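Local coordinates for bartonella effector protein (Bep) substrate of VirB T4SS (Bartonella sp. 1-1C, PDB 4PY3) that is a VirB-translocated effector whose N-terminal Fic domain, the part in this chain, may transfer AMP from ATP to protein threonines or tyrosines, at residues I105-Q109 and N150-P154; C37-A41 and L69-F74. All blocks are in the same frame, centred on the assembly; numbering follows the deposited sequence.

The two contacts lie on opposite sides of the chain's centre. They are about 22 Å apart, centre to centre, and their nearest atoms are about 10 Å apart, so they do not touch. Along the chain both segments of contact 2 come first, and those of contact 1 follow. Contact 2 sets helix 30-48 against the end of helix 59-70. Contact 1 sets the loop after strand 92-93 against the end of helix 135-152. Both touch helix 159-173, which begins within the Fic signature: Ala-153 meets Asn-159, and Leu-69 and Phe-70 meet Thr-162. Contact 1 lies at the start of that signature, and contact 2 packs an N-terminal helix on the domain.

Contact 1 of 2, residues I105-Q109 and N150-P154; sequences IFYVQ and NSIAP
Tyr-107 lays one face of its ring over the methyl group of Ala-153. This is a CH-pi contact. CB of Ala-153 sits 3.7 Å from the centroid of the Tyr-107 ring, 20° off the normal, displaced toward the CG-CD1 side of the ring. Tyr-107 CG is anti to its carbonyl carbon (chi1 -68°), which swings the ring back along the end of helix 135-152. The same ring meets two backbone carbonyls of that helix. Ser-151 O lies at the ring edge, in plane, 3.5 Å from Tyr-107 CD1. Asn-150 O approaches Tyr-107 CE1 obliquely.

Ala-153 takes positive phi as the chain leaves the helix. By sequence, Ala-Pro-Phe-Arg-Ala-Gly-Asn from Ala-153 on matches the Fic signature, H-x-F-x-(D/E)-G-N. Ala-153 stands where that signature has its catalytic histidine, so the motif here appears non-canonical. The partner loop follows the short hairpin of strands 85-86 and 92-93.

Val-108 N donates a backbone hydrogen bond to Ser-151 O, 3.0 Å long, with an angle of 159° at the hydrogen. Beside this bond Val-108 turns its CG2 branch to the helix. Val-108 CG2 is 3.8 Å from Ile-152 CA and 4.3 Å from Ile-152 CG1. Ser-151 thus takes part through its carbonyl, while its OG bonds back to Phe-148 O. Arg-81 ties the two segments further: its guanidinium hydrogen-bonds to the carbonyls of Val-108, Ile-152 and Ala-153. Met-196 of helix 185-197 touches Tyr-107 as well.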
loop_
_atom_site.group_PDB
_atom_site.type_symbol
_atom_site.label_atom_id
_atom_site.label_comp_id
_atom_site.label_asym_id
_atom_site.label_seq_id
_atom_site.Cartn_x
_atom_site.Cartn_y
_atom_site.Cartn_z
ATOM N N ILE A 105 8.067 -12.082 11.652
ATOM C CA ILE A 105 8.812 -10.883 11.282
ATOM C C ILE A 105 7.923 -9.636 11.421
ATOM O O ILE A 105 6.686 -9.698 11.336
ATOM C CB ILE A 105 9.408 -10.978 9.849
ATOM N N PHE A 106 8.573 -8.502 11.641
ATOM C CA PHE A 106 7.883 -7.232 11.768
ATOM C C PHE A 106 8.070 -6.377 10.523
ATOM O O PHE A 106 9.123 -6.411 9.894
ATOM C CB PHE A 106 8.435 -6.476 12.965
ATOM C CG PHE A 106 8.019 -7.039 14.289
ATOM C CD1 PHE A 106 6.847 -6.629 14.881
ATOM C CD2 PHE A 106 8.819 -7.962 14.954
ATOM C CE1 PHE A 106 6.464 -7.139 16.117
ATOM C CE2 PHE A 106 8.441 -8.478 16.189
ATOM C CZ PHE A 106 7.260 -8.065 16.772
ATOM N N TYR A 107 7.033 -5.622 10.170
ATOM C CA TYR A 107 7.182 -4.547 9.208
ATOM C C TYR A 107 8.069 -3.493 9.846
ATOM O O TYR A 107 8.403 -3.587 11.020
ATOM C CB TYR A 107 5.837 -3.925 8.851
ATOM C CG TYR A 107 4.923 -4.830 8.070
ATOM C CD1 TYR A 107 5.190 -5.145 6.739
ATOM C CD2 TYR A 107 3.770 -5.359 8.660
ATOM C CE1 TYR A 107 4.348 -5.973 6.016
ATOM C CE2 TYR A 107 2.921 -6.180 7.944
ATOM C CZ TYR A 107 3.212 -6.484 6.631
ATOM O OH TYR A 107 2.378 -7.306 5.928
ATOM N N VAL A 108 8.445 -2.488 9.076
ATOM C CA VAL A 108 9.286 -1.411 9.586
ATOM C C VAL A 108 8.693 -0.811 10.863
ATOM O O VAL A 108 7.492 -0.530 10.936
ATOM C CB VAL A 108 9.478 -0.316 8.515
ATOM C CG1 VAL A 108 10.009 0.970 9.120
ATOM C CG2 VAL A 108 10.416 -0.811 7.411
ATOM N N GLN A 109 9.532 -0.658 11.883
ATOM C CA GLN A 109 9.119 -0.040 13.142
ATOM C C GLN A 109 8.634 1.378 12.898
ATOM O O GLN A 109 9.164 2.078 12.028
ATOM C CB GLN A 109 10.279 0.004 14.144
ATOM C CG GLN A 109 10.847 -1.351 14.593
ATOM C CD GLN A 109 11.538 -1.212 15.949
ATOM O OE1 GLN A 109 12.204 -0.205 16.217
ATOM N NE2 GLN A 109 11.355 -2.200 16.820
ATOM N N ASN A 150 6.341 -2.443 0.388
ATOM C CA ASN A 150 5.546 -3.439 1.078
ATOM C C ASN A 150 6.057 -3.714 2.491
ATOM O O ASN A 150 5.264 -3.862 3.427
ATOM C CB ASN A 150 5.501 -4.747 0.306
ATOM C CG ASN A 150 4.594 -5.759 0.976
ATOM O OD1 ASN A 150 3.373 -5.605 0.983
ATOM N ND2 ASN A 150 5.184 -6.772 1.585
ATOM N N SER A 151 7.379 -3.739 2.649
ATOM C CA SER A 151 7.988 -4.005 3.958
ATOM C C SER A 151 7.842 -2.834 4.944
ATOM O O SER A 151 7.954 -3.015 6.166
ATOM C CB SER A 151 9.468 -4.335 3.793
ATOM O OG SER A 151 10.186 -3.169 3.443
ATOM N N ILE A 152 7.571 -1.644 4.421
ATOM C CA ILE A 152 7.323 -0.469 5.255
ATOM C C ILE A 152 5.928 -0.520 5.898
ATOM O O ILE A 152 5.771 -0.236 7.083
ATOM C CB ILE A 152 7.446 0.833 4.449
ATOM C CG1 ILE A 152 8.849 0.922 3.821
ATOM C CG2 ILE A 152 7.171 2.044 5.343
ATOM C CD1 ILE A 152 9.073 2.128 2.934
ATOM N N ALA A 153 4.926 -0.846 5.083
ATOM C CA ALA A 153 3.537 -0.912 5.517
ATOM C C ALA A 153 3.188 0.311 6.355
ATOM O O ALA A 153 2.804 0.191 7.529
ATOM C CB ALA A 153 3.293 -2.187 6.293
ATOM N N PRO A 154 3.297 1.505 5.745
ATOM C CA PRO A 154 3.169 2.753 6.480
ATOM C C PRO A 154 1.802 3.020 7.137
ATOM O O PRO A 154 1.738 3.832 8.081
ATOM C CB PRO A 154 3.451 3.795 5.413
ATOM C CG PRO A 154 2.920 3.180 4.171
ATOM C CD PRO A 154 3.262 1.727 4.294
#

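Contact 2 of 2, residues C37-A41 and L69-F74; sequences CEHYA and LFESTF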
loop_
_atom_site.group_PDB
_atom_site.type_symbol
_atom_site.label_atom_id
_atom_site.label_comp_id
_atom_site.label_asym_id
_atom_site.label_seq_id
_atom_site.Cartn_x
_atom_site.Cartn_y
_atom_site.Cartn_z
ATOM N N CYS A 37 -16.176 -1.256 2.874
ATOM C CA CYS A 37 -14.886 -0.679 2.580
ATOM C C CYS A 37 -14.525 -0.843 1.101
ATOM O O CYS A 37 -14.152 0.137 0.453
ATOM C CB CYS A 37 -13.849 -1.359 3.469
ATOM S SG CYS A 37 -12.431 -0.351 3.865
ATOM N N GLU A 38 -14.647 -2.068 0.576
ATOM C CA GLU A 38 -14.408 -2.339 -0.858
ATOM C C GLU A 38 -15.333 -1.476 -1.715
ATOM O O GLU A 38 -14.917 -0.956 -2.755
ATOM C CB GLU A 38 -14.520 -3.864 -1.255
ATOM C CG GLU A 38 -13.147 -4.514 -1.334
ATOM C CD GLU A 38 -13.185 -6.021 -1.514
ATOM O OE1 GLU A 38 -14.296 -6.600 -1.562
ATOM O OE2 GLU A 38 -12.091 -6.628 -1.609
ATOM N N HIS A 39 -16.574 -1.297 -1.263
ATOM C CA HIS A 39 -17.546 -0.490 -1.997
ATOM C C HIS A 39 -17.082 0.955 -2.202
ATOM O O HIS A 39 -17.021 1.432 -3.334
ATOM C CB HIS A 39 -18.903 -0.491 -1.292
ATOM C CG HIS A 39 -19.940 0.319 -1.997
ATOM N ND1 HIS A 39 -20.325 1.581 -1.592
ATOM C CD2 HIS A 39 -20.656 0.044 -3.110
ATOM C CE1 HIS A 39 -21.247 2.040 -2.421
ATOM N NE2 HIS A 39 -21.461 1.128 -3.352
ATOM N N TYR A 40 -16.736 1.636 -1.114
ATOM C CA TYR A 40 -16.309 3.038 -1.189
ATOM C C TYR A 40 -14.980 3.214 -1.920
ATOM O O TYR A 40 -14.800 4.179 -2.648
ATOM C CB TYR A 40 -16.265 3.679 0.206
ATOM C CG TYR A 40 -17.656 3.944 0.722
ATOM C CD1 TYR A 40 -18.462 4.902 0.117
ATOM C CD2 TYR A 40 -18.179 3.227 1.787
ATOM C CE1 TYR A 40 -19.745 5.152 0.563
ATOM C CE2 TYR A 40 -19.462 3.473 2.243
ATOM C CZ TYR A 40 -20.237 4.438 1.626
ATOM O OH TYR A 40 -21.511 4.687 2.066
ATOM N N ALA A 41 -14.058 2.285 -1.708
ATOM C CA ALA A 41 -12.772 2.310 -2.388
ATOM C C ALA A 41 -12.967 2.314 -3.906
ATOM O O ALA A 41 -12.349 3.108 -4.605
ATOM C CB ALA A 41 -11.923 1.126 -1.964
ATOM N N LEU A 69 -9.164 6.494 -0.807
ATOM C CA LEU A 69 -9.723 5.153 -0.747
ATOM C C LEU A 69 -10.500 4.912 0.531
ATOM O O LEU A 69 -11.472 4.170 0.511
ATOM C CB LEU A 69 -8.629 4.093 -0.865
ATOM C CG LEU A 69 -7.922 3.930 -2.221
ATOM C CD1 LEU A 69 -6.957 2.760 -2.132
ATOM C CD2 LEU A 69 -8.908 3.709 -3.350
ATOM N N PHE A 70 -10.082 5.548 1.628
ATOM C CA PHE A 70 -10.607 5.220 2.948
ATOM C C PHE A 70 -11.242 6.362 3.757
ATOM O O PHE A 70 -11.704 6.120 4.857
ATOM C CB PHE A 70 -9.503 4.565 3.770
ATOM C CG PHE A 70 -9.018 3.280 3.178
ATOM C CD1 PHE A 70 -9.837 2.164 3.170
ATOM C CD2 PHE A 70 -7.753 3.182 2.634
ATOM C CE1 PHE A 70 -9.401 0.972 2.602
ATOM C CE2 PHE A 70 -7.311 2.003 2.069
ATOM C CZ PHE A 70 -8.134 0.892 2.048
ATOM N N GLU A 71 -11.328 7.566 3.205
ATOM C CA GLU A 71 -11.861 8.716 3.953
ATOM C C GLU A 71 -13.332 8.602 4.339
ATOM O O GLU A 71 -13.785 9.306 5.251
ATOM C CB GLU A 71 -11.615 10.038 3.219
ATOM C CG GLU A 71 -12.303 10.187 1.868
ATOM C CD GLU A 71 -11.738 11.309 1.005
ATOM O OE1 GLU A 71 -10.712 11.946 1.386
ATOM O OE2 GLU A 71 -12.333 11.558 -0.073
ATOM N N SER A 72 -14.090 7.747 3.648
ATOM C CA SER A 72 -15.498 7.529 3.997
ATOM C C SER A 72 -15.662 6.519 5.135
ATOM O O SER A 72 -16.741 6.431 5.729
ATOM C CB SER A 72 -16.299 7.063 2.787
ATOM O OG SER A 72 -16.476 8.111 1.858
ATOM N N THR A 73 -14.585 5.793 5.436
ATOM C CA THR A 73 -14.596 4.694 6.379
ATOM C C THR A 73 -13.714 4.928 7.608
ATOM O O THR A 73 -14.140 4.667 8.724
ATOM C CB THR A 73 -14.139 3.410 5.684
ATOM O OG1 THR A 73 -15.067 3.095 4.645
ATOM C CG2 THR A 73 -14.072 2.247 6.657
ATOM N N PHE A 74 -12.492 5.410 7.413
ATOM C CA PHE A 74 -11.577 5.599 8.531
ATOM C C PHE A 74 -11.230 7.058 8.735
ATOM O O PHE A 74 -10.797 7.731 7.802
ATOM C CB PHE A 74 -10.291 4.798 8.330
ATOM C CG PHE A 74 -10.501 3.315 8.292
ATOM C CD1 PHE A 74 -11.132 2.669 9.338
ATOM C CD2 PHE A 74 -10.060 2.559 7.205
ATOM C CE1 PHE A 74 -11.328 1.303 9.308
ATOM C CE2 PHE A 74 -10.241 1.187 7.172
ATOM C CZ PHE A 74 -10.879 0.560 8.220
#
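Helix 30-48 packs here against the C-terminal end of helix 59-70 of the Fic domain, and on the turn after it. Cys-37 has the most surface buried here. Its SG is anti to the backbone N (chi1 -152°), which aims it at Phe-70, Thr-73 and Phe-74. Cys-37 SG comes up to the edge of the Phe-70 ring, in plane, 3.5 Å from Phe-70 CE1. Cys-37 SG lies 85° off the normal of the Phe-70 ring, so the sulfur faces the rim and not the pi cloud. The Phe-74 ring receives the same sulfur obliquely, with Cys-37 SG 4.3 Å from Phe-74 CE2. Thr-73 CG2 is also near SG and covers a face of the Phe-74 ring.

One turn further on, Ala-41 brings the backbones close. Ala-41 CA is 3.7 Å from Leu-69 O. Leu-69 CD2 reaches back to the alanine, 3.7 Å from Ala-41 O and 4.2 Å from Ala-41 CB.

Tyr-40 and Ser-72 close the outer side. Ser-72 CB sits over one face of the Tyr-40 ring, 4.2 Å from its centroid, as a CH-pi contact. His-39 ND1 lies over the opposite face. The hydroxyl of Thr-73 is bonded to His-25, whose ring also meets that of Tyr-40.

No hydrogen bond crosses the contact. The turn is held from within, since Phe-70 O accepts from both Thr-73 N and Phe-74 N. Leu-69 and Phe-70 also touch Thr-162 of helix 159-173. Apolar side chains and sulfur-aromatic contacts thus join an N-terminal helix to a helix end of the mainly helical Fic fold.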